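Side-chain contacts in germination protein YpeB (Bacillus megaterium QM B1551, PDB 5BOI), which takes part in the germination of Bacillus spores and carries, in this C-terminal part, PepSY domains that may have an inhibitory role: residues I83-N86 with D87-K91; I190-N193 with D194-E198. One frame throughout, in Å; residues are numbered along the deposited sequence.

Contact 1 (I83-N86 with D87-K91); sequences ISLN and DAMNK
S84 OG sits between its own backbone N and carbonyl carbon (chi1 63°), which carries it forward over the start of helix 85-98 to meet D87. The result is a serine N-cap, in which D87 N donates to S84 OG at 3.0 Å with an N-H...O angle of 158°. The first torsion of D87, with CG anti to its carbonyl carbon (chi1 -73°), swings the carboxylate back beside the hydroxyl, D87 CG lying 3.1 Å from S84 OG. A water donates to D87 OD1 (3.1 Å) and reaches S84 OG only weakly, a loose bridge between carboxylate and hydroxyl. The first turn then continues through ordinary backbone bonds, A88 N to S84 O and M89 N to L85 O. A second water accepts from N86 ND2 and N90 ND2, linking the two amides one turn apart. On the buried side of the helix start, I83 CD1 rests 4.0 Å from A88 CB, and L141 touches both residues. L85, A88 and M89 touch F118 of strand 115-123. The S84 hydroxyl thus satisfies an amide that lacks a preceding helical carbonyl, and the D87 carboxylate in the first turn is probably favoured by the helix dipole.

Contact 2 (I190-N193 with D194-E198); sequences IITN and DLNEE
The tight hairpin that joins strand 182-192 to strand 198-208 is closed by N193 and E197, and N193 OD1 accepts two of the loop's backbone N-H groups. N193 N donates to E197 O at 3.0 Å, and N193 O accepts from N196 N at 3.2 Å across a type I turn that runs from N193 to N196. Inside that loop the two bonds to N193 OD1 come from L195 N at 3.0 Å, which makes an Asx turn, and from E197 N at 3.1 Å, the straighter bond at 165°. L195 N and E197 N approach from opposite faces of the amide, each well out of its plane and not along a lone pair, so the group is gripped from both sides. Chi1 of 54° folds CG between the backbone N and the carbonyl carbon, which turns the amide oxygen in toward the loop's N-H groups. N196 takes a left-handed backbone conformation (phi 64°), and with E197 opposite N193 it forms the classic G1 bulge that lets a type I turn connect antiparallel strands. Beyond the bulge T192 and E198 form a non-hydrogen-bonded pair, flanked by two CA-H...O contacts: T192 CA to E197 O at 3.2 Å and E198 CA to I191 O at 3.3 Å. T192 lies alongside N196, its CB against N196 CA. Further from the turn, CG2 of the buried I190 packs against the E198 chain from CB to the carboxylate, crossing it obliquely and coming within 3.8 Å of E198 OE1, while the E198 carboxylate makes a salt bridge to R161 and a long, weak ion pair with R159.

Overall arrangement
Contact 1 and contact 2 follow one another along the chain and lie on opposite sides of its centre, with their centres about 16 and 18 Å from the centre of the chain. Their own centres are about 31 Å apart, and their nearest atoms remain about 20 Å from each other, so they do not touch. Contact 1 belongs to the part of the sequence related to the YpeB PepSY1 and PepSY2 domains, contact 2 to the peptidase-propeptide and YPEB part. Despite this separation they illustrate one principle: where the chain changes course, a short polar side chain accepts one backbone N-H at the helix start in 83-91 and two at the hairpin end in 190-198.

Contact 1 (I83-N86 with D87-K91)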
# COMPACT_ATOMS: atom_id res chain seq x y z
N ILE A 83 7.95 14.23 13.76
CA ILE A 83 7.14 13.16 14.33
C ILE A 83 7.84 11.81 14.18
O ILE A 83 8.68 11.64 13.30
CB ILE A 83 5.75 13.07 13.69
CG1 ILE A 83 5.88 12.64 12.22
CG2 ILE A 83 5.01 14.38 13.84
CD1 ILE A 83 4.56 12.27 11.58
N SER A 84 7.50 10.87 15.06
CA SER A 84 8.09 9.54 14.97
C SER A 84 7.57 8.76 13.77
O SER A 84 6.51 9.10 13.21
CB SER A 84 7.82 8.74 16.25
OG SER A 84 6.43 8.55 16.43
N LEU A 85 8.30 7.71 13.39
CA LEU A 85 7.84 6.80 12.35
C LEU A 85 6.53 6.18 12.79
O LEU A 85 5.62 5.98 11.99
CB LEU A 85 8.88 5.71 12.06
CG LEU A 85 8.54 4.86 10.84
CD1 LEU A 85 8.41 5.72 9.59
CD2 LEU A 85 9.60 3.77 10.60
N ASN A 86 6.43 5.86 14.08
CA ASN A 86 5.22 5.27 14.62
C ASN A 86 4.02 6.21 14.48
O ASN A 86 2.93 5.78 14.11
CB ASN A 86 5.41 4.89 16.08
CG ASN A 86 4.29 4.02 16.60
OD1 ASN A 86 3.87 3.07 15.94
ND2 ASN A 86 3.78 4.36 17.78
N ASP A 87 4.22 7.50 14.76
CA ASP A 87 3.17 8.49 14.56
C ASP A 87 2.77 8.60 13.09
O ASP A 87 1.58 8.74 12.77
CB ASP A 87 3.61 9.87 15.08
CG ASP A 87 3.62 9.95 16.60
OD1 ASP A 87 2.91 9.15 17.24
OD2 ASP A 87 4.32 10.82 17.14
N ALA A 88 3.76 8.50 12.21
CA ALA A 88 3.49 8.60 10.78
C ALA A 88 2.64 7.39 10.36
O ALA A 88 1.72 7.53 9.56
CB ALA A 88 4.77 8.66 9.98
N MET A 89 2.97 6.23 10.92
CA MET A 89 2.26 4.97 10.66
C MET A 89 0.77 5.15 10.94
O MET A 89 -0.09 4.75 10.15
CB MET A 89 2.80 3.83 11.53
CG MET A 89 4.25 3.44 11.26
SD MET A 89 4.84 2.08 12.31
CE MET A 89 6.56 2.02 11.91
N ASN A 90 0.48 5.76 12.09
CA ASN A 90 -0.90 5.97 12.53
C ASN A 90 -1.66 6.92 11.62
O ASN A 90 -2.84 6.68 11.31
CB ASN A 90 -0.92 6.49 13.97
CG ASN A 90 -0.51 5.44 14.96
OD1 ASN A 90 -0.57 4.24 14.67
ND2 ASN A 90 -0.08 5.87 16.14
N LYS A 91 -0.99 7.99 11.22
CA LYS A 91 -1.55 8.98 10.31
C LYS A 91 -1.86 8.39 8.93
O LYS A 91 -2.90 8.71 8.33
CB LYS A 91 -0.60 10.16 10.18
CG LYS A 91 -0.48 10.97 11.48
CD LYS A 91 0.22 12.29 11.24
CE LYS A 91 0.07 13.22 12.45
NZ LYS A 91 0.68 12.66 13.70
O HOH W 1 4.78 7.66 19.22
O HOH W 2 0.75 4.03 18.45

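Contact 2 (I190-N193 with D194-E198)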
# COMPACT_ATOMS: atom_id res chain seq x y z
N ILE A 190 -1.90 -14.79 1.08
CA ILE A 190 -1.65 -15.12 -0.31
C ILE A 190 -0.47 -14.27 -0.80
O ILE A 190 -0.48 -13.05 -0.64
CB ILE A 190 -2.86 -14.85 -1.21
CG1 ILE A 190 -3.97 -15.86 -0.91
CG2 ILE A 190 -2.45 -14.90 -2.68
CD1 ILE A 190 -5.22 -15.61 -1.69
N ILE A 191 0.55 -14.92 -1.35
CA ILE A 191 1.65 -14.20 -1.97
C ILE A 191 1.90 -14.88 -3.30
O ILE A 191 1.32 -15.94 -3.60
CB ILE A 191 2.95 -14.22 -1.14
CG1 ILE A 191 3.48 -15.66 -1.00
CG2 ILE A 191 2.77 -13.55 0.22
CD1 ILE A 191 4.87 -15.76 -0.39
N THR A 192 2.79 -14.29 -4.10
CA THR A 192 3.34 -15.05 -5.22
C THR A 192 4.50 -15.89 -4.74
O THR A 192 5.16 -15.55 -3.76
CB THR A 192 3.80 -14.14 -6.35
OG1 THR A 192 4.80 -13.25 -5.85
CG2 THR A 192 2.61 -13.34 -6.91
N ASN A 193 4.74 -17.02 -5.40
CA ASN A 193 5.97 -17.76 -5.18
C ASN A 193 7.04 -17.10 -6.03
O ASN A 193 6.77 -16.06 -6.64
CB ASN A 193 5.80 -19.24 -5.53
CG ASN A 193 5.27 -19.44 -6.94
OD1 ASN A 193 5.33 -18.54 -7.79
ND2 ASN A 193 4.69 -20.62 -7.18
N ASP A 194 8.23 -17.68 -6.12
CA ASP A 194 9.30 -17.03 -6.87
C ASP A 194 8.97 -16.89 -8.36
O ASP A 194 9.64 -16.15 -9.08
CB ASP A 194 10.62 -17.79 -6.70
CG ASP A 194 11.83 -16.90 -6.94
OD1 ASP A 194 11.70 -15.68 -6.71
OD2 ASP A 194 12.89 -17.41 -7.35
N LEU A 195 7.93 -17.58 -8.82
CA LEU A 195 7.59 -17.59 -10.23
C LEU A 195 6.26 -16.90 -10.57
O LEU A 195 5.62 -17.22 -11.58
CB LEU A 195 7.55 -19.04 -10.73
CG LEU A 195 8.91 -19.72 -10.93
CD1 LEU A 195 8.82 -20.74 -12.03
CD2 LEU A 195 10.03 -18.72 -11.22
N ASN A 196 5.86 -15.95 -9.72
CA ASN A 196 4.70 -15.08 -9.97
C ASN A 196 3.34 -15.80 -10.06
O ASN A 196 2.45 -15.38 -10.81
CB ASN A 196 4.94 -14.28 -11.25
CG ASN A 196 3.99 -13.11 -11.39
OD1 ASN A 196 3.15 -13.07 -12.29
ND2 ASN A 196 4.10 -12.15 -10.49
N GLU A 197 3.16 -16.86 -9.28
CA GLU A 197 1.84 -17.46 -9.17
C GLU A 197 1.35 -17.42 -7.72
O GLU A 197 2.13 -17.62 -6.79
CB GLU A 197 1.85 -18.90 -9.68
CG GLU A 197 2.10 -19.04 -11.18
CD GLU A 197 2.11 -20.48 -11.65
OE1 GLU A 197 2.94 -21.27 -11.14
OE2 GLU A 197 1.31 -20.84 -12.53
N GLU A 198 0.06 -17.16 -7.53
CA GLU A 198 -0.50 -17.01 -6.18
C GLU A 198 -0.56 -18.33 -5.41
O GLU A 198 -1.04 -19.35 -5.91
CB GLU A 198 -1.88 -16.36 -6.26
CG GLU A 198 -1.78 -14.91 -6.74
CD GLU A 198 -3.05 -14.10 -6.55
OE1 GLU A 198 -4.09 -14.67 -6.14
OE2 GLU A 198 -3.01 -12.88 -6.83